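Putative exported protein (Bacteroides fragilis, PDB 4RAA) is of unknown function but folds as a six-bladed beta-propeller of the YWTD superfamily and is predicted to be exported from the cell. Local coordinates at residues Lys41-Ile46 with Tyr307-Ser312; His317-Asp322 with Ile354-Arg359. One frame throughout, in Å; residues are numbered along the deposited sequence.

Contact 1 (Lys41-Ile46 with Tyr307-Ser312); sequences KNVGLI and YFSIGS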
loop_
_atom_site.group_PDB
_atom_site.type_symbol
_atom_site.label_atom_id
_atom_site.label_comp_id
_atom_site.label_asym_id
_atom_site.label_seq_id
_atom_site.Cartn_x
_atom_site.Cartn_y
_atom_site.Cartn_z
ATOM N N LYS A 41 18.791 4.384 23.420
ATOM C CA LYS A 41 19.225 5.766 23.728
ATOM C C LYS A 41 18.087 6.576 24.346
ATOM O O LYS A 41 18.280 7.284 25.322
ATOM C CB LYS A 41 19.730 6.485 22.457
ATOM C CG LYS A 41 19.940 7.995 22.601
ATOM C CD LYS A 41 20.679 8.602 21.422
ATOM C CE LYS A 41 20.700 10.121 21.538
ATOM N NZ LYS A 41 21.624 10.749 20.556
ATOM N N ASN A 42 16.911 6.474 23.741
ATOM C CA ASN A 42 15.728 7.239 24.111
ATOM C C ASN A 42 14.510 6.309 24.159
ATOM O O ASN A 42 14.446 5.365 23.381
ATOM C CB ASN A 42 15.602 8.322 23.025
ATOM C CG ASN A 42 14.378 9.202 23.170
ATOM O OD1 ASN A 42 13.299 8.865 22.677
ATOM N ND2 ASN A 42 14.565 10.380 23.769
ATOM N N VAL A 43 13.587 6.531 25.094
ATOM C CA VAL A 43 12.319 5.765 25.137
ATOM C C VAL A 43 11.278 6.798 24.726
ATOM O O VAL A 43 10.644 7.440 25.573
ATOM C CB VAL A 43 12.019 5.090 26.502
ATOM C CG1 VAL A 43 10.664 4.381 26.493
ATOM C CG2 VAL A 43 13.109 4.083 26.837
ATOM N N GLY A 44 11.155 6.976 23.408
ATOM C CA GLY A 44 10.253 7.960 22.814
ATOM C C GLY A 44 8.780 7.686 23.021
ATOM O O GLY A 44 8.049 8.575 23.450
ATOM N N LEU A 45 8.356 6.457 22.715
ATOM C CA LEU A 45 6.954 6.040 22.803
ATOM C C LEU A 45 6.867 4.620 23.353
ATOM O O LEU A 45 7.747 3.808 23.074
ATOM C CB LEU A 45 6.340 6.124 21.400
ATOM C CG LEU A 45 4.903 5.668 21.098
ATOM C CD1 LEU A 45 3.847 6.411 21.918
ATOM C CD2 LEU A 45 4.625 5.827 19.605
ATOM N N ILE A 46 5.812 4.328 24.117
ATOM C CA ILE A 46 5.602 3.000 24.712
ATOM C C ILE A 46 4.119 2.584 24.707
ATOM O O ILE A 46 3.261 3.400 24.996
ATOM C CB ILE A 46 6.224 2.925 26.129
ATOM C CG1 ILE A 46 6.272 1.480 26.644
ATOM C CG2 ILE A 46 5.498 3.832 27.120
ATOM C CD1 ILE A 46 7.091 1.324 27.908
ATOM N N TYR A 307 12.316 13.906 30.706
ATOM C CA TYR A 307 11.088 13.841 29.921
ATOM C C TYR A 307 10.218 12.638 30.276
ATOM O O TYR A 307 10.704 11.629 30.801
ATOM C CB TYR A 307 11.423 13.782 28.414
ATOM C CG TYR A 307 12.206 12.546 27.992
ATOM C CD1 TYR A 307 13.596 12.448 28.217
ATOM C CD2 TYR A 307 11.565 11.475 27.353
ATOM C CE1 TYR A 307 14.308 11.311 27.831
ATOM C CE2 TYR A 307 12.267 10.338 26.959
ATOM C CZ TYR A 307 13.635 10.253 27.192
ATOM O OH TYR A 307 14.317 9.116 26.796
ATOM N N PHE A 308 8.932 12.771 29.973
ATOM C CA PHE A 308 7.967 11.687 30.114
ATOM C C PHE A 308 7.788 11.052 28.741
ATOM O O PHE A 308 7.584 11.767 27.750
ATOM C CB PHE A 308 6.615 12.178 30.675
ATOM C CG PHE A 308 6.525 12.099 32.170
ATOM C CD1 PHE A 308 6.940 13.160 32.975
ATOM C CD2 PHE A 308 6.050 10.937 32.784
ATOM C CE1 PHE A 308 6.865 13.071 34.365
ATOM C CE2 PHE A 308 5.967 10.842 34.167
ATOM C CZ PHE A 308 6.380 11.909 34.961
ATOM N N SER A 309 7.895 9.719 28.680
ATOM C CA SER A 309 7.623 8.977 27.447
ATOM C C SER A 309 6.152 9.112 27.167
ATOM O O SER A 309 5.340 9.172 28.103
ATOM C CB SER A 309 7.915 7.481 27.578
ATOM O OG SER A 309 9.274 7.260 27.819
ATOM N N ILE A 310 5.808 9.160 25.888
ATOM C CA ILE A 310 4.405 9.198 25.498
ATOM C C ILE A 310 3.910 7.741 25.659
ATOM O O ILE A 310 4.681 6.800 25.473
ATOM C CB ILE A 310 4.215 9.889 24.126
ATOM C CG1 ILE A 310 4.687 11.360 24.253
ATOM C CG2 ILE A 310 2.747 9.833 23.703
ATOM C CD1 ILE A 310 5.030 12.076 22.965
ATOM N N GLY A 311 2.644 7.589 26.052
ATOM C CA GLY A 311 2.020 6.298 26.409
ATOM C C GLY A 311 2.054 5.990 27.911
ATOM O O GLY A 311 2.789 6.619 28.684
ATOM N N SER A 312 1.243 5.015 28.310
ATOM C CA SER A 312 1.144 4.535 29.692
ATOM C C SER A 312 1.018 3.002 29.734
ATOM O O SER A 312 0.800 2.362 28.699
ATOM C CB SER A 312 -0.021 5.215 30.413
ATOM O OG SER A 312 -1.205 5.177 29.644
#
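Ser309 reaches across to Val43 with its hydroxyl, OG donating to the Val43 carbonyl O at 2.6 Å from a position tilted from the carbonyl plane. With OG anti to its own carbonyl carbon (chi1 -64°), the buried hydroxyl reaches that carbonyl of Val43 and also rests against CG1 of Val43. From here to Gly311 the contact is close and largely buried. The two backbones run in roughly the same direction, 21° apart, and are joined by a single bridge between Leu45 and Ile310. Ile46 N donates to Ile310 O at 3.0 Å, while the bond from Ile310 N to Gly44 O is weak at 3.4 Å. Leu45 CA adds a longer CA-H...O contact to Ile310 O, and Gly311 CA makes a similar contact to Ile46 O at 3.5 Å. Segment 41-46 leads into the first strand of a propeller blade, 45-49, where Gly44 and Leu45 both face Leu56 in a classic beta bulge; segment 307-312 is the loop before the short strand 312-313 of the sheet in which N-terminal strand 25-31 pairs with C-terminal strand 354-360. Branches meet sparingly here: CD1 of Leu45 touches CG2 of Ile310 at 4.0 Å, and CG2 of Ile46 lies against Ile310 O. The other end, at Asn42 and Tyr307, is looser and partly exposed. Tyr307 OH accepts a bond from Val43 N at 3.2 Å, nearly straight at 163°, and the CE2 edge of the ring lies by Val43 O. The Asn42 amide is turned almost parallel to the ring, with ND2 3.5 Å from Tyr307 CZ, yet it forms no hydrogen bond with OH; its OD1 has a weak bond to Ser58.

Contact 2 (His317-Asp322 with Ile354-Arg359); sequences HVAPLD and ILLFVR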
loop_
_atom_site.group_PDB
_atom_site.type_symbol
_atom_site.label_atom_id
_atom_site.label_comp_id
_atom_site.label_asym_id
_atom_site.label_seq_id
_atom_site.Cartn_x
_atom_site.Cartn_y
_atom_site.Cartn_z
ATOM N N HIS A 317 2.252 6.270 34.257
ATOM C CA HIS A 317 2.997 7.162 33.357
ATOM C C HIS A 317 4.443 6.684 33.382
ATOM O O HIS A 317 4.925 6.288 34.444
ATOM C CB HIS A 317 2.893 8.613 33.819
ATOM C CG HIS A 317 1.502 9.146 33.774
ATOM N ND1 HIS A 317 1.096 10.081 32.850
ATOM C CD2 HIS A 317 0.402 8.829 34.497
ATOM C CE1 HIS A 317 -0.189 10.337 33.026
ATOM N NE2 HIS A 317 -0.634 9.591 34.016
ATOM N N VAL A 318 5.117 6.717 32.227
ATOM C CA VAL A 318 6.484 6.207 32.072
ATOM C C VAL A 318 7.470 7.354 31.901
ATOM O O VAL A 318 7.201 8.284 31.149
ATOM C CB VAL A 318 6.602 5.259 30.851
ATOM C CG1 VAL A 318 8.030 4.708 30.708
ATOM C CG2 VAL A 318 5.594 4.118 30.967
ATOM N N ALA A 319 8.615 7.261 32.578
ATOM C CA ALA A 319 9.693 8.255 32.468
ATOM C C ALA A 319 11.042 7.536 32.555
ATOM O O ALA A 319 11.375 7.029 33.615
ATOM C CB ALA A 319 9.572 9.285 33.575
ATOM N N PRO A 320 11.817 7.475 31.446
ATOM C CA PRO A 320 13.105 6.785 31.502
ATOM C C PRO A 320 14.141 7.639 32.220
ATOM O O PRO A 320 14.174 8.859 32.026
ATOM C CB PRO A 320 13.458 6.591 30.033
ATOM C CG PRO A 320 12.857 7.767 29.371
ATOM C CD PRO A 320 11.585 8.063 30.115
ATOM N N LEU A 321 14.960 6.984 33.045
ATOM C CA LEU A 321 15.985 7.616 33.861
ATOM C C LEU A 321 17.368 7.121 33.421
ATOM O O LEU A 321 17.559 5.915 33.251
ATOM C CB LEU A 321 15.738 7.255 35.323
ATOM C CG LEU A 321 14.336 7.533 35.900
ATOM C CD1 LEU A 321 14.192 6.905 37.280
ATOM C CD2 LEU A 321 14.034 9.020 35.989
ATOM N N ASP A 322 18.320 8.045 33.254
ATOM C CA ASP A 322 19.666 7.731 32.766
ATOM C C ASP A 322 20.485 7.154 33.916
ATOM O O ASP A 322 20.683 7.828 34.928
ATOM C CB ASP A 322 20.345 8.988 32.207
ATOM C CG ASP A 322 21.705 8.699 31.593
ATOM O OD1 ASP A 322 21.755 7.936 30.605
ATOM O OD2 ASP A 322 22.717 9.248 32.079
ATOM N N ILE A 354 16.413 2.980 33.386
ATOM C CA ILE A 354 15.527 2.405 34.403
ATOM C C ILE A 354 14.234 3.213 34.253
ATOM O O ILE A 354 14.247 4.443 34.415
ATOM C CB ILE A 354 16.064 2.544 35.849
ATOM C CG1 ILE A 354 17.382 1.765 35.997
ATOM C CG2 ILE A 354 14.998 2.071 36.855
ATOM C CD1 ILE A 354 18.049 1.871 37.356
ATOM N N LEU A 355 13.132 2.527 33.948
ATOM C CA LEU A 355 11.830 3.192 33.787
ATOM C C LEU A 355 11.175 3.457 35.136
ATOM O O LEU A 355 11.215 2.615 36.030
ATOM C CB LEU A 355 10.861 2.361 32.937
ATOM C CG LEU A 355 11.338 1.952 31.549
ATOM C CD1 LEU A 355 10.224 1.199 30.839
ATOM C CD2 LEU A 355 11.796 3.154 30.730
ATOM N N LEU A 356 10.595 4.648 35.251
ATOM C CA LEU A 356 9.806 5.075 36.391
ATOM C C LEU A 356 8.354 4.933 35.958
ATOM O O LEU A 356 7.941 5.545 34.970
ATOM C CB LEU A 356 10.091 6.540 36.755
ATOM C CG LEU A 356 9.098 7.293 37.655
ATOM C CD1 LEU A 356 8.785 6.555 38.950
ATOM C CD2 LEU A 356 9.629 8.686 37.947
ATOM N N PHE A 357 7.608 4.113 36.690
ATOM C CA PHE A 357 6.170 3.964 36.516
ATOM C C PHE A 357 5.563 4.744 37.676
ATOM O O PHE A 357 5.852 4.428 38.838
ATOM C CB PHE A 357 5.758 2.501 36.537
ATOM C CG PHE A 357 6.193 1.747 35.319
ATOM C CD1 PHE A 357 7.464 1.187 35.255
ATOM C CD2 PHE A 357 5.344 1.599 34.224
ATOM C CE1 PHE A 357 7.874 0.490 34.123
ATOM C CE2 PHE A 357 5.754 0.896 33.097
ATOM C CZ PHE A 357 7.018 0.344 33.044
ATOM N N VAL A 358 4.751 5.760 37.359
ATOM C CA VAL A 358 4.132 6.647 38.362
ATOM C C VAL A 358 2.697 7.028 37.996
ATOM O O VAL A 358 2.387 7.229 36.829
ATOM C CB VAL A 358 4.999 7.926 38.565
ATOM C CG1 VAL A 358 5.194 8.705 37.266
ATOM C CG2 VAL A 358 4.427 8.833 39.648
ATOM N N ARG A 359 1.833 7.116 39.003
ATOM C CA ARG A 359 0.428 7.526 38.825
ATOM C C ARG A 359 -0.147 8.045 40.137
ATOM O O ARG A 359 0.487 7.927 41.185
ATOM C CB ARG A 359 -0.429 6.363 38.306
ATOM C CG ARG A 359 -0.507 5.156 39.234
ATOM C CD ARG A 359 -1.311 4.000 38.650
ATOM N NE ARG A 359 -1.406 2.879 39.595
ATOM C CZ ARG A 359 -2.073 1.738 39.398
ATOM N NH1 ARG A 359 -2.741 1.504 38.261
ATOM N NH2 ARG A 359 -2.070 0.806 40.357
#
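Strands 317-321 and 354-359 run antiparallel, their axes 4.5 Å apart at closest approach and their directions at 153°. They are central neighbours in a four-stranded antiparallel sheet of the beta-propeller, and 25-31 flanks 354-359 on its far side. Three hydrogen-bonded pairs, His317-Val358, Ala319-Leu356 and Leu321-Ile354, give six backbone bonds; the shortest runs from His317 N to Val358 O at 2.7 Å. Pro320, which has no N-H to offer, falls in a non-hydrogen-bonded pair with Leu355. On the face with Val318, Pro320, Leu355 and Phe357 the side chains that meet across the strands are apolar. Leu355 puts CD2 against CB of Pro320 at 3.9 Å and meets CG1 of Val318 with both methyls. The other branch of Val318, CG2, lies 3.9 Å from CE2 of Phe357, the two side chains running side by side in the same direction. On the opposite face CB of Ala319 lies 4.2 Å from CB of Leu356, and Leu321 lays CD1 across that same CB, while Leu340 of helix 338-345 covers Leu321 and Ile354. His317 holds NE2 to Asp265 and stacks its ring on Phe267. Its CG stands anti to its carbonyl carbon (chi1 -64°); the edge of the imidazole meets the neighbouring strand, CD2 3.5 Å from Val358 O.

Overall arrangement
From the N terminus the chain lays down strand 25-31, then passes through 41-46 into the first strand of a blade. It travels round most of the propeller before 307-312 returns to that blade's edge, so contact 1 closes a loop of 260 residues. Contact 2 follows in series: 317-322 leads into two helices, and 354-359 comes back after 31 residues to slot between 316-321 and 25-31. The loops neither nest nor cross. The centres of the two contacts are about 9 Å apart, and Ser309 N probably bonds to Val318 O at 2.9 Å. Together they tie the 45-49 blade edge to a sheet built from both N-terminal and C-terminal strands.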